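Can2 (Sulfobacillus thermosulfidooxidans, PDB 7BDV) is a CRISPR ancillary effector of type III defence, a dual-specificity nuclease that binds the second messenger cyclic tetra-adenylate through its CARF domains. Local coordinates at residues G96-K99 with I100-L103; A105-R108 with F109-N112. One frame throughout, in Å; residues are numbered along the deposited sequence.

Interaction 1: G96-K99 with I100-L103; sequences GGTK and IMAL. With nucleotides of chain E.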
ATOM      1  N   GLY A  96      -5.321 -19.548   2.666  1.00 32.24           N
ATOM      2  CA  GLY A  96      -5.048 -19.006   1.333  1.00 30.40           C
ATOM      3  C   GLY A  96      -6.268 -18.995   0.430  1.00 30.89           C
ATOM      4  O   GLY A  96      -7.296 -19.577   0.796  1.00 35.88           O
ATOM      5  N   GLY A  97      -6.126 -18.337  -0.710  1.00 29.61           N
ATOM      6  CA  GLY A  97      -6.972 -18.494  -1.906  1.00 31.42           C
ATOM      7  C   GLY A  97      -8.094 -17.474  -1.918  1.00 37.07           C
ATOM      8  O   GLY A  97      -8.191 -16.660  -0.968  1.00 36.30           O
ATOM      9  N   THR A  98      -8.930 -17.520  -2.935  1.00 40.57           N
ATOM     10  CA  THR A  98     -10.199 -16.750  -2.967  1.00 38.16           C
ATOM     11  C   THR A  98     -11.131 -17.416  -1.975  1.00 36.44           C
ATOM     12  O   THR A  98     -10.866 -18.559  -1.576  1.00 31.72           O
ATOM     13  CB  THR A  98     -10.790 -16.704  -4.372  1.00 36.06           C
ATOM     14  OG1 THR A  98     -11.041 -18.061  -4.783  1.00 39.51           O
ATOM     15  CG2 THR A  98      -9.872 -16.033  -5.357  1.00 33.22           C
ATOM     16  N   LYS A  99     -12.233 -16.759  -1.636  1.00 33.80           N
ATOM     17  CA  LYS A  99     -13.308 -17.423  -0.872  1.00 29.75           C
ATOM     18  C   LYS A  99     -13.896 -18.595  -1.673  1.00 29.88           C
ATOM     19  O   LYS A  99     -14.285 -19.548  -1.038  1.00 33.78           O
ATOM     20  CB  LYS A  99     -14.353 -16.398  -0.438  1.00 27.82           C
ATOM     21  CG  LYS A  99     -13.793 -15.439   0.589  1.00 28.71           C
ATOM     22  CD  LYS A  99     -14.831 -14.529   1.113  1.00 30.69           C
ATOM     23  CE  LYS A  99     -14.255 -13.700   2.227  1.00 25.84           C
ATOM     24  NZ  LYS A  99     -13.801 -12.426   1.672  1.00 32.57           N
ATOM     25  N   ILE A 100     -13.970 -18.542  -2.994  1.00 33.98           N
ATOM     26  CA  ILE A 100     -14.530 -19.659  -3.813  1.00 35.62           C
ATOM     27  C   ILE A 100     -13.621 -20.879  -3.625  1.00 33.04           C
ATOM     28  O   ILE A 100     -14.102 -21.944  -3.291  1.00 35.47           O
ATOM     29  CB  ILE A 100     -14.700 -19.247  -5.287  1.00 36.43           C
ATOM     30  CG1 ILE A 100     -15.715 -18.117  -5.511  1.00 41.09           C
ATOM     31  CG2 ILE A 100     -14.994 -20.454  -6.158  1.00 34.01           C
ATOM     32  CD1 ILE A 100     -16.886 -18.105  -4.571  1.00 46.36           C
HETATM   33  N   MSE A 101     -12.309 -20.712  -3.800  1.00 38.46           N
HETATM   34  CA  MSE A 101     -11.341 -21.796  -3.618  1.00 37.16           C
HETATM   35  C   MSE A 101     -11.514 -22.387  -2.222  1.00 36.96           C
HETATM   36  O   MSE A 101     -11.652 -23.604  -2.048  1.00 33.83           O
HETATM   37  CB  MSE A 101      -9.912 -21.263  -3.806  1.00 38.58           C
HETATM   38  CG  MSE A 101      -9.563 -20.852  -5.237  1.00 39.66           C
HETATM   39 SE   MSE A 101      -7.895 -19.875  -5.468  1.00 41.19          SE
HETATM   40  CE  MSE A 101      -6.566 -21.247  -4.753  1.00 39.31           C
ATOM     41  N   ALA A 102     -11.496 -21.494  -1.214  1.00 34.29           N
ATOM     42  CA  ALA A 102     -11.527 -21.891   0.171  1.00 34.63           C
ATOM     43  C   ALA A 102     -12.856 -22.564   0.501  1.00 31.23           C
ATOM     44  O   ALA A 102     -12.808 -23.577   1.197  1.00 26.73           O
ATOM     45  CB  ALA A 102     -11.270 -20.705   1.082  1.00 37.61           C
ATOM     46  N   LEU A 103     -14.003 -22.016   0.075  1.00 29.75           N
ATOM     47  CA  LEU A 103     -15.325 -22.636   0.360  1.00 32.04           C
ATOM     48  C   LEU A 103     -15.382 -24.052  -0.248  1.00 35.85           C
ATOM     49  O   LEU A 103     -15.886 -24.967   0.407  1.00 36.68           O
ATOM     50  CB  LEU A 103     -16.453 -21.773  -0.211  1.00 37.84           C
ATOM     51  CG  LEU A 103     -16.704 -20.446   0.514  1.00 40.01           C
ATOM     52  CD1 LEU A 103     -17.569 -19.523  -0.328  1.00 42.95           C
ATOM     53  CD2 LEU A 103     -17.370 -20.686   1.852  1.00 45.86           C
TER
ATOM     54  P     A E   4     -11.881 -12.868  -1.517  1.00 29.61           P
ATOM     55  OP1   A E   4     -12.623 -13.932  -2.239  1.00 31.96           O
ATOM     56  OP2   A E   4     -11.668 -12.585  -0.069  1.00 30.18           O
ATOM     57  O5'   A E   4     -10.449 -13.210  -2.153  1.00 27.41           O
ATOM     58  C5'   A E   4      -9.287 -12.544  -1.729  1.00 29.78           C
ATOM     59  C4'   A E   4      -8.162 -13.546  -1.838  1.00 31.59           C
ATOM     60  O4'   A E   4      -8.139 -14.104  -3.188  1.00 33.99           O
ATOM     61  C3'   A E   4      -6.780 -12.953  -1.599  1.00 32.14           C
ATOM     62  O3'   A E   4      -6.064 -13.874  -0.761  1.00 35.82           O
ATOM     63  C2'   A E   4      -6.220 -12.840  -3.014  1.00 33.96           C
ATOM     64  O2'   A E   4      -4.811 -12.756  -3.080  1.00 32.23           O
ATOM     65  C1'   A E   4      -6.808 -14.094  -3.651  1.00 31.46           C
ATOM     66  N9    A E   4      -6.829 -14.109  -5.097  1.00 36.57           N
ATOM     67  C8    A E   4      -7.304 -13.113  -5.958  1.00 38.18           C
ATOM     68  N7    A E   4      -7.190 -13.461  -7.227  1.00 36.36           N
ATOM     69  C5    A E   4      -6.594 -14.723  -7.202  1.00 38.58           C
ATOM     70  C6    A E   4      -6.179 -15.606  -8.225  1.00 40.52           C
ATOM     71  N6    A E   4      -6.325 -15.325  -9.511  1.00 37.43           N
ATOM     72  N1    A E   4      -5.588 -16.787  -7.872  1.00 35.07           N
ATOM     73  C2    A E   4      -5.422 -17.029  -6.564  1.00 41.45           C
ATOM     74  N3    A E   4      -5.783 -16.279  -5.513  1.00 41.71           N
ATOM     75  C4    A E   4      -6.357 -15.121  -5.903  1.00 38.35           C
TER

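Interaction 2: A105-R108 with F109-N112; sequences AFDR and FRHN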
ATOM      1  N   ALA A 105     -12.938 -26.221  -1.022  1.00 35.63           N
ATOM      2  CA  ALA A 105     -11.988 -27.143  -0.361  1.00 35.28           C
ATOM      3  C   ALA A 105     -12.493 -27.448   1.044  1.00 34.78           C
ATOM      4  O   ALA A 105     -12.527 -28.605   1.430  1.00 30.30           O
ATOM      5  CB  ALA A 105     -10.601 -26.540  -0.379  1.00 34.22           C
ATOM      6  N   PHE A 106     -12.902 -26.428   1.800  1.00 33.62           N
ATOM      7  CA  PHE A 106     -13.511 -26.618   3.133  1.00 32.59           C
ATOM      8  C   PHE A 106     -14.626 -27.660   3.048  1.00 35.68           C
ATOM      9  O   PHE A 106     -14.606 -28.645   3.828  1.00 40.43           O
ATOM     10  CB  PHE A 106     -14.039 -25.294   3.680  1.00 33.29           C
ATOM     11  CG  PHE A 106     -14.481 -25.377   5.104  1.00 38.44           C
ATOM     12  CD1 PHE A 106     -13.566 -25.280   6.142  1.00 44.80           C
ATOM     13  CD2 PHE A 106     -15.818 -25.511   5.410  1.00 43.87           C
ATOM     14  CE1 PHE A 106     -13.992 -25.312   7.461  1.00 44.54           C
ATOM     15  CE2 PHE A 106     -16.245 -25.512   6.731  1.00 45.87           C
ATOM     16  CZ  PHE A 106     -15.331 -25.430   7.754  1.00 41.31           C
ATOM     17  N   ASP A 107     -15.573 -27.458   2.129  1.00 38.04           N
ATOM     18  CA  ASP A 107     -16.760 -28.329   1.947  1.00 42.28           C
ATOM     19  C   ASP A 107     -16.354 -29.813   1.831  1.00 39.78           C
ATOM     20  O   ASP A 107     -16.971 -30.642   2.515  1.00 39.26           O
ATOM     21  CB  ASP A 107     -17.570 -27.903   0.722  1.00 48.82           C
ATOM     22  CG  ASP A 107     -18.841 -28.718   0.557  1.00 55.22           C
ATOM     23  OD1 ASP A 107     -19.822 -28.435   1.277  1.00 69.57           O
ATOM     24  OD2 ASP A 107     -18.835 -29.660  -0.279  1.00 61.14           O
ATOM     25  N   ARG A 108     -15.385 -30.144   0.980  1.00 38.43           N
ATOM     26  CA  ARG A 108     -14.991 -31.555   0.700  1.00 39.52           C
ATOM     27  C   ARG A 108     -14.171 -32.115   1.868  1.00 42.68           C
ATOM     28  O   ARG A 108     -14.323 -33.304   2.171  1.00 43.24           O
ATOM     29  CB  ARG A 108     -14.179 -31.660  -0.590  1.00 45.46           C
ATOM     30  CG  ARG A 108     -14.894 -31.149  -1.828  1.00 50.78           C
ATOM     31  CD  ARG A 108     -16.387 -31.442  -1.845  1.00 52.79           C
ATOM     32  NE  ARG A 108     -16.637 -32.870  -1.785  1.00 57.31           N
ATOM     33  CZ  ARG A 108     -17.770 -33.439  -1.384  1.00 64.96           C
ATOM     34  NH1 ARG A 108     -18.792 -32.707  -0.965  1.00 66.35           N
ATOM     35  NH2 ARG A 108     -17.871 -34.756  -1.389  1.00 71.50           N
ATOM     36  N   PHE A 109     -13.339 -31.289   2.512  1.00 40.63           N
ATOM     37  CA  PHE A 109     -12.515 -31.708   3.669  1.00 41.27           C
ATOM     38  C   PHE A 109     -13.419 -31.914   4.890  1.00 43.40           C
ATOM     39  O   PHE A 109     -13.184 -32.871   5.645  1.00 36.65           O
ATOM     40  CB  PHE A 109     -11.362 -30.734   3.896  1.00 38.29           C
ATOM     41  CG  PHE A 109     -10.143 -31.056   3.075  1.00 29.82           C
ATOM     42  CD1 PHE A 109     -10.091 -30.738   1.738  1.00 32.36           C
ATOM     43  CD2 PHE A 109      -9.044 -31.647   3.662  1.00 30.15           C
ATOM     44  CE1 PHE A 109      -8.958 -31.026   0.984  1.00 34.34           C
ATOM     45  CE2 PHE A 109      -7.922 -31.954   2.913  1.00 32.11           C
ATOM     46  CZ  PHE A 109      -7.875 -31.628   1.584  1.00 31.61           C
ATOM     47  N   ARG A 110     -14.447 -31.088   5.061  1.00 39.94           N
ATOM     48  CA  ARG A 110     -15.430 -31.261   6.162  1.00 41.38           C
ATOM     49  C   ARG A 110     -16.225 -32.560   5.921  1.00 47.86           C
ATOM     50  O   ARG A 110     -16.351 -33.386   6.861  1.00 46.50           O
ATOM     51  CB  ARG A 110     -16.364 -30.054   6.261  1.00 44.56           C
ATOM     52  CG  ARG A 110     -17.332 -30.127   7.433  1.00 50.50           C
ATOM     53  CD  ARG A 110     -18.235 -28.911   7.561  1.00 58.07           C
ATOM     54  NE  ARG A 110     -19.137 -28.819   6.422  1.00 67.85           N
ATOM     55  CZ  ARG A 110     -19.748 -27.708   6.013  1.00 77.54           C
ATOM     56  NH1 ARG A 110     -19.583 -26.568   6.667  1.00 73.60           N
ATOM     57  NH2 ARG A 110     -20.525 -27.747   4.943  1.00 79.75           N
ATOM     58  N   HIS A 111     -16.734 -32.756   4.706  1.00 48.87           N
ATOM     59  CA  HIS A 111     -17.518 -33.957   4.321  1.00 53.68           C
ATOM     60  C   HIS A 111     -16.729 -35.240   4.643  1.00 48.88           C
ATOM     61  O   HIS A 111     -17.362 -36.220   5.050  1.00 52.08           O
ATOM     62  CB  HIS A 111     -17.952 -33.872   2.854  1.00 56.22           C
ATOM     63  CG  HIS A 111     -18.735 -35.059   2.409  1.00 62.55           C
ATOM     64  ND1 HIS A 111     -20.108 -35.153   2.591  1.00 63.15           N
ATOM     65  CD2 HIS A 111     -18.351 -36.198   1.788  1.00 63.36           C
ATOM     66  CE1 HIS A 111     -20.527 -36.309   2.114  1.00 66.18           C
ATOM     67  NE2 HIS A 111     -19.471 -36.962   1.606  1.00 64.51           N
ATOM     68  N   ASN A 112     -15.404 -35.227   4.479  1.00 45.60           N
ATOM     69  CA  ASN A 112     -14.503 -36.388   4.737  1.00 44.36           C
ATOM     70  C   ASN A 112     -13.905 -36.346   6.145  1.00 47.44           C
ATOM     71  O   ASN A 112     -12.910 -37.038   6.354  1.00 50.25           O
ATOM     72  CB  ASN A 112     -13.375 -36.461   3.715  1.00 44.82           C
ATOM     73  CG  ASN A 112     -13.837 -36.908   2.350  1.00 47.33           C
ATOM     74  OD1 ASN A 112     -13.709 -38.081   2.013  1.00 50.64           O
ATOM     75  ND2 ASN A 112     -14.431 -36.009   1.584  1.00 50.72           N
TER
HETATM   76  O   HOH W   1     -19.035 -30.010   3.836  1.00 50.39           O
HETATM   77  O   HOH W   2     -14.938 -36.646  -1.303  1.00 44.56           O

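Interaction 1: G96-K99 with I100-L103
Thr98 caps the first turn of helix 99-111 in the CARF domain: Met101 N donates to its OG1 over 3.1 Å, nearly straight at 171°. OG1 sits between the backbone N and the carbonyl carbon (chi1 60°), which turns it toward the N-H of Met101, and it is also bonded to Pro70 O. The methyl CG2 goes the other way, to the ribose, 3.4 Å from O4' of A4 of chain E. The selenomethionine at 101 crosses Thr98 at about a right angle. Its CB and CG pass OG1, Met101 SE lies 3.6 Å from Thr98 N, and its CE bends round to Gly97 CA. Met101 SE is also 3.9 Å from C2 of A4 of chain E. Lys99, after Thr98, gives the A4 phosphate two hydrogen bonds, as befits a cyclic tetra-adenylate pocket at a helix N terminus. Its backbone N reaches OP1 at 174°, while CB and CG run alongside the same oxygen. Beyond CD the chain bends at chi4, bringing NZ to OP2; that ammonium is also held by Thr95 O and Gly97 O of the second subunit. Leu103 N bonds to Lys99 O at 2.7 Å. Leu103 CG lies 3.0 Å from Lys99 O.

Interaction 2: A105-R108 with F109-N112
Arg108 O, in the last turn of helix 99-111, is gripped twice by Asn112, through the backbone N at 3.2 Å and through ND2 at 2.8 Å. This helix is the crossover of the beta-alpha-beta unit between strands 90-93 and 116-120. The side-chain bond is the straighter one (166° against 141°), and its acceptor lies close to the amide plane, so Asn112 closes the helix end with its carboxamide. Asp107, Arg108 and Arg110 form a salt-bridge network on a partly exposed flank. Asp107 OD2 meets Arg108 NH1 at the edge of the guanidinium, while OD1 makes a long bridge of 3.8 Å to Arg110 NH2. Bends at chi2 and chi3 fold Arg108 back alongside His111; guanidinium and imidazole stack at 26° between planes, NH2 coming 3.5 Å from His111 CD2. Asp81 holds Arg108 NE from helix 73-86. Arg110 CG lies anti to the backbone N, and the bend at chi3 then brings NH1 to the edge of the Phe106 ring; NH1 also pairs with Asp107 of the second subunit. Phe109 packs toward Leu92 and Ile116 of the flanking strands, and its CD1 lies 3.3 Å from Ala105 O, near the plane of the ring.

Coming from the N terminus, the chain leaves strand 90-93, runs through the glycine loop and enters helix 99-111, where interaction 1 closes the first turn against the bound nucleotide. Interaction 2 follows in series, neither nested in it nor crossing it, and closes the last turns before the chain goes on to strand 116-120. The two centres are 13 Å apart and meet only as neighbours along the chain. The first ties the helix start to the ligand and, through Leu103 packing against Leu103 of the second subunit, to the other chain; the second ties its far half to helix 73-86 and the sheet. Arg110 extends the subunit contact to that end.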